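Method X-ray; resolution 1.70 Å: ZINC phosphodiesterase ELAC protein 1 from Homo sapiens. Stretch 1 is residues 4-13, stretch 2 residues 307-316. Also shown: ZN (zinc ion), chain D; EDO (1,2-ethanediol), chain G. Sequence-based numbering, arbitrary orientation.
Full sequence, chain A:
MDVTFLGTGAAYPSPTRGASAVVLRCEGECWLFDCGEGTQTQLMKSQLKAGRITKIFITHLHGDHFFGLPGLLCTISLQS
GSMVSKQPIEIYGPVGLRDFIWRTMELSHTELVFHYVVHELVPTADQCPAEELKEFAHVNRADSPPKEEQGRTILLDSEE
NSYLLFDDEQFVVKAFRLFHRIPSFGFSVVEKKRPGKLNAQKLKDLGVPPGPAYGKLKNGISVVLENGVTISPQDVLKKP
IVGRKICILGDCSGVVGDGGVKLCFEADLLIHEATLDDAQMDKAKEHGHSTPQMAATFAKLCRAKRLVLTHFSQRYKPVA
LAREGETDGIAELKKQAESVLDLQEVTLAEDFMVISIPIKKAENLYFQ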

# COMPACT_ATOMS: atom_id res chain seq x y z
N THR A 4 20.62 -0.73 -2.94
CA THR A 4 19.83 -1.95 -2.92
C THR A 4 18.48 -1.72 -3.60
O THR A 4 17.70 -0.86 -3.19
CB THR A 4 19.57 -2.44 -1.48
OG1 THR A 4 20.80 -2.71 -0.82
CG2 THR A 4 18.69 -3.74 -1.49
N PHE A 5 18.20 -2.49 -4.64
CA PHE A 5 16.91 -2.44 -5.33
C PHE A 5 15.87 -3.25 -4.60
O PHE A 5 16.02 -4.45 -4.44
CB PHE A 5 17.05 -2.90 -6.78
CG PHE A 5 17.87 -1.95 -7.59
CD1 PHE A 5 19.24 -2.04 -7.55
CD2 PHE A 5 17.29 -0.88 -8.29
CE1 PHE A 5 20.06 -1.13 -8.24
CE2 PHE A 5 18.13 0.05 -8.99
CZ PHE A 5 19.48 -0.09 -8.96
N LEU A 6 14.78 -2.63 -4.19
CA LEU A 6 13.70 -3.33 -3.53
C LEU A 6 12.57 -3.71 -4.49
O LEU A 6 11.95 -4.77 -4.38
CB LEU A 6 13.17 -2.57 -2.32
CG LEU A 6 14.21 -2.35 -1.21
CD1 LEU A 6 13.77 -1.35 -0.19
CD2 LEU A 6 14.65 -3.66 -0.53
N GLY A 7 12.31 -2.82 -5.44
CA GLY A 7 11.32 -3.05 -6.47
C GLY A 7 11.73 -2.41 -7.76
O GLY A 7 12.11 -1.19 -7.83
N THR A 8 11.65 -3.22 -8.79
CA THR A 8 12.19 -2.93 -10.13
C THR A 8 11.11 -2.97 -11.20
O THR A 8 11.41 -2.91 -12.37
CB THR A 8 13.32 -3.87 -10.45
OG1 THR A 8 12.87 -5.26 -10.48
CG2 THR A 8 14.46 -3.74 -9.39
N GLY A 9 9.84 -3.10 -10.80
CA GLY A 9 8.80 -3.15 -11.79
C GLY A 9 8.10 -1.83 -12.03
O GLY A 9 8.06 -0.92 -11.15
N ALA A 10 7.47 -1.76 -13.19
CA ALA A 10 6.64 -0.61 -13.61
C ALA A 10 5.20 -0.72 -13.21
O ALA A 10 4.63 -1.81 -13.24
CB ALA A 10 6.67 -0.45 -15.11
N ALA A 11 4.63 0.41 -12.81
CA ALA A 11 3.18 0.65 -12.67
C ALA A 11 2.44 0.00 -11.49
O ALA A 11 1.47 0.58 -11.01
CB ALA A 11 2.46 0.37 -14.01
N TYR A 12 2.86 -1.18 -11.07
CA TYR A 12 2.31 -1.90 -9.94
C TYR A 12 3.25 -2.96 -9.47
O TYR A 12 4.11 -3.41 -10.24
CB TYR A 12 0.94 -2.54 -10.28
CG TYR A 12 0.95 -3.43 -11.46
CD1 TYR A 12 0.74 -2.95 -12.74
CD2 TYR A 12 1.19 -4.80 -11.30
CE1 TYR A 12 0.71 -3.79 -13.80
CE2 TYR A 12 1.19 -5.63 -12.35
CZ TYR A 12 0.94 -5.13 -13.61
OH TYR A 12 0.94 -6.01 -14.67
N PRO A 13 3.11 -3.40 -8.23
CA PRO A 13 3.96 -4.47 -7.74
C PRO A 13 3.47 -5.80 -8.24
O PRO A 13 2.27 -5.96 -8.38
CB PRO A 13 3.78 -4.38 -6.23
CG PRO A 13 2.49 -3.77 -6.05
CD PRO A 13 2.24 -2.87 -7.18
N LEU A 307 25.29 2.78 -15.84
CA LEU A 307 23.85 2.97 -16.01
C LEU A 307 23.13 1.72 -15.50
O LEU A 307 23.47 0.65 -15.87
CB LEU A 307 23.48 3.21 -17.48
CG LEU A 307 22.01 3.32 -17.87
CD1 LEU A 307 21.24 4.50 -17.10
CD2 LEU A 307 21.87 3.42 -19.38
N VAL A 308 22.16 1.93 -14.61
CA VAL A 308 21.31 0.83 -14.13
C VAL A 308 19.90 1.14 -14.59
O VAL A 308 19.34 2.18 -14.27
CB VAL A 308 21.33 0.66 -12.60
CG1 VAL A 308 20.45 -0.59 -12.19
CG2 VAL A 308 22.73 0.53 -12.08
N LEU A 309 19.31 0.19 -15.32
CA LEU A 309 17.94 0.31 -15.82
C LEU A 309 16.99 -0.43 -14.88
O LEU A 309 17.34 -1.47 -14.32
CB LEU A 309 17.85 -0.28 -17.23
CG LEU A 309 18.75 0.43 -18.29
CD1 LEU A 309 18.48 -0.16 -19.64
CD2 LEU A 309 18.49 1.93 -18.31
N THR A 310 15.84 0.19 -14.71
CA THR A 310 14.83 -0.34 -13.79
C THR A 310 13.47 0.08 -14.25
O THR A 310 13.29 0.59 -15.35
CB THR A 310 15.16 0.08 -12.33
OG1 THR A 310 14.39 -0.68 -11.39
CG2 THR A 310 14.94 1.59 -12.13
N HIS A 311 12.45 -0.24 -13.44
CA HIS A 311 11.05 0.09 -13.77
C HIS A 311 10.62 -0.55 -15.07
O HIS A 311 10.06 0.09 -15.94
CB HIS A 311 10.82 1.62 -13.81
CG HIS A 311 9.40 2.06 -13.72
ND1 HIS A 311 8.60 2.28 -14.83
CD2 HIS A 311 8.66 2.47 -12.66
CE1 HIS A 311 7.42 2.71 -14.45
NE2 HIS A 311 7.45 2.89 -13.14
N PHE A 312 10.81 -1.86 -15.13
CA PHE A 312 10.43 -2.66 -16.27
C PHE A 312 8.95 -3.07 -16.30
O PHE A 312 8.39 -3.38 -15.28
CB PHE A 312 11.28 -3.92 -16.31
CG PHE A 312 12.77 -3.67 -16.42
CD1 PHE A 312 13.30 -3.20 -17.59
CD2 PHE A 312 13.63 -3.95 -15.35
CE1 PHE A 312 14.66 -2.94 -17.69
CE2 PHE A 312 14.99 -3.71 -15.43
CZ PHE A 312 15.51 -3.24 -16.61
N SER A 313 8.35 -2.96 -17.48
CA SER A 313 7.00 -3.42 -17.71
C SER A 313 6.84 -4.84 -17.12
O SER A 313 7.71 -5.72 -17.28
CB SER A 313 6.67 -3.44 -19.21
OG SER A 313 5.36 -3.97 -19.43
N GLN A 314 5.70 -5.02 -16.42
CA GLN A 314 5.44 -6.30 -15.76
C GLN A 314 5.01 -7.35 -16.81
O GLN A 314 4.47 -7.03 -17.87
CB GLN A 314 4.37 -6.14 -14.69
CG GLN A 314 4.73 -5.33 -13.49
CD GLN A 314 5.65 -6.00 -12.48
OE1 GLN A 314 6.20 -7.08 -12.72
NE2 GLN A 314 5.85 -5.31 -11.34
N ARG A 315 5.28 -8.61 -16.49
CA ARG A 315 4.88 -9.72 -17.35
C ARG A 315 3.39 -9.92 -17.07
O ARG A 315 3.02 -10.65 -16.16
CB ARG A 315 5.69 -10.99 -17.03
N TYR A 316 2.55 -9.19 -17.81
CA TYR A 316 1.09 -9.33 -17.76
C TYR A 316 0.51 -9.58 -19.15
O TYR A 316 -0.15 -8.72 -19.73
CB TYR A 316 0.41 -8.10 -17.12
CG TYR A 316 -1.11 -8.24 -17.09
CD1 TYR A 316 -1.70 -9.27 -16.36
CD2 TYR A 316 -1.94 -7.38 -17.82
CE1 TYR A 316 -3.09 -9.44 -16.34
CE2 TYR A 316 -3.32 -7.53 -17.81
CZ TYR A 316 -3.89 -8.57 -17.06
OH TYR A 316 -5.25 -8.75 -17.03
ZN ZN D . 5.95 4.24 -12.27
C1 EDO G . 20.08 -6.49 1.28
O1 EDO G . 19.52 -6.48 -0.03
C2 EDO G . 21.42 -5.77 1.39
O2 EDO G . 21.27 -4.38 1.16
O HOH W 1 14.07 0.27 -8.95
O HOH W 2 3.89 -2.85 -15.84
O HOH W 3 1.77 -8.90 -14.15
O HOH W 4 4.35 5.66 -11.96

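Three direct hydrogen bonds join the two stretches, which lie some 300 residues apart in the sequence. Two are between backbones. Phe 312 N donates to Thr 8 O at 3.0 Å, and Ala 10 N donates to Phe 312 O at 2.8 Å. Phe 312 thus uses both its amide and its carbonyl, and the pair makes a single beta bridge between Gly 9 and Phe 312. The third bond comes from a side chain: Gln 314 NE2 donates to Tyr 12 O at 2.8 Å.

Gly 9 sits inside this bridge. Its CA lies 3.5 Å from Phe 312 O, a CA-H...O contact. A CB in the ideal position here would fall 2.2 Å from Gln 314 NE2, so the amide group fills space that glycine leaves free.

Waters extend the polar network. Water 1 links Gly 7 O to Thr 310 OG1. Water 2 donates to Ala 10 O and accepts from Gln 314 N, both at 2.9 Å. Water 3 joins Tyr 12 OH to Arg 315 O.

His 311 binds the zinc ion through NE2 at 2.2 Å. Ala 10 packs over one face of its ring, with Ala 10 CA 3.5 Å from the centroid of the His 311 ring and almost on the ring normal. The metal ligand is therefore also a packing surface for stretch 1.

Gln 314 CG lies over one face of the Tyr 12 ring, 4.0 Å from its centroid. The same side chain thus bonds the Tyr 12 carbonyl and covers its ring. Tyr 12 OH reaches on to Tyr 316 CB at 3.3 Å, although Tyr 316 is poorly ordered.

Between Phe 5 and Val 308 the contact is apolar. Phe 5 and Val 308 point toward each other's stretch, and Phe 5 CZ meets Val 308 CG1 at 3.4 Å.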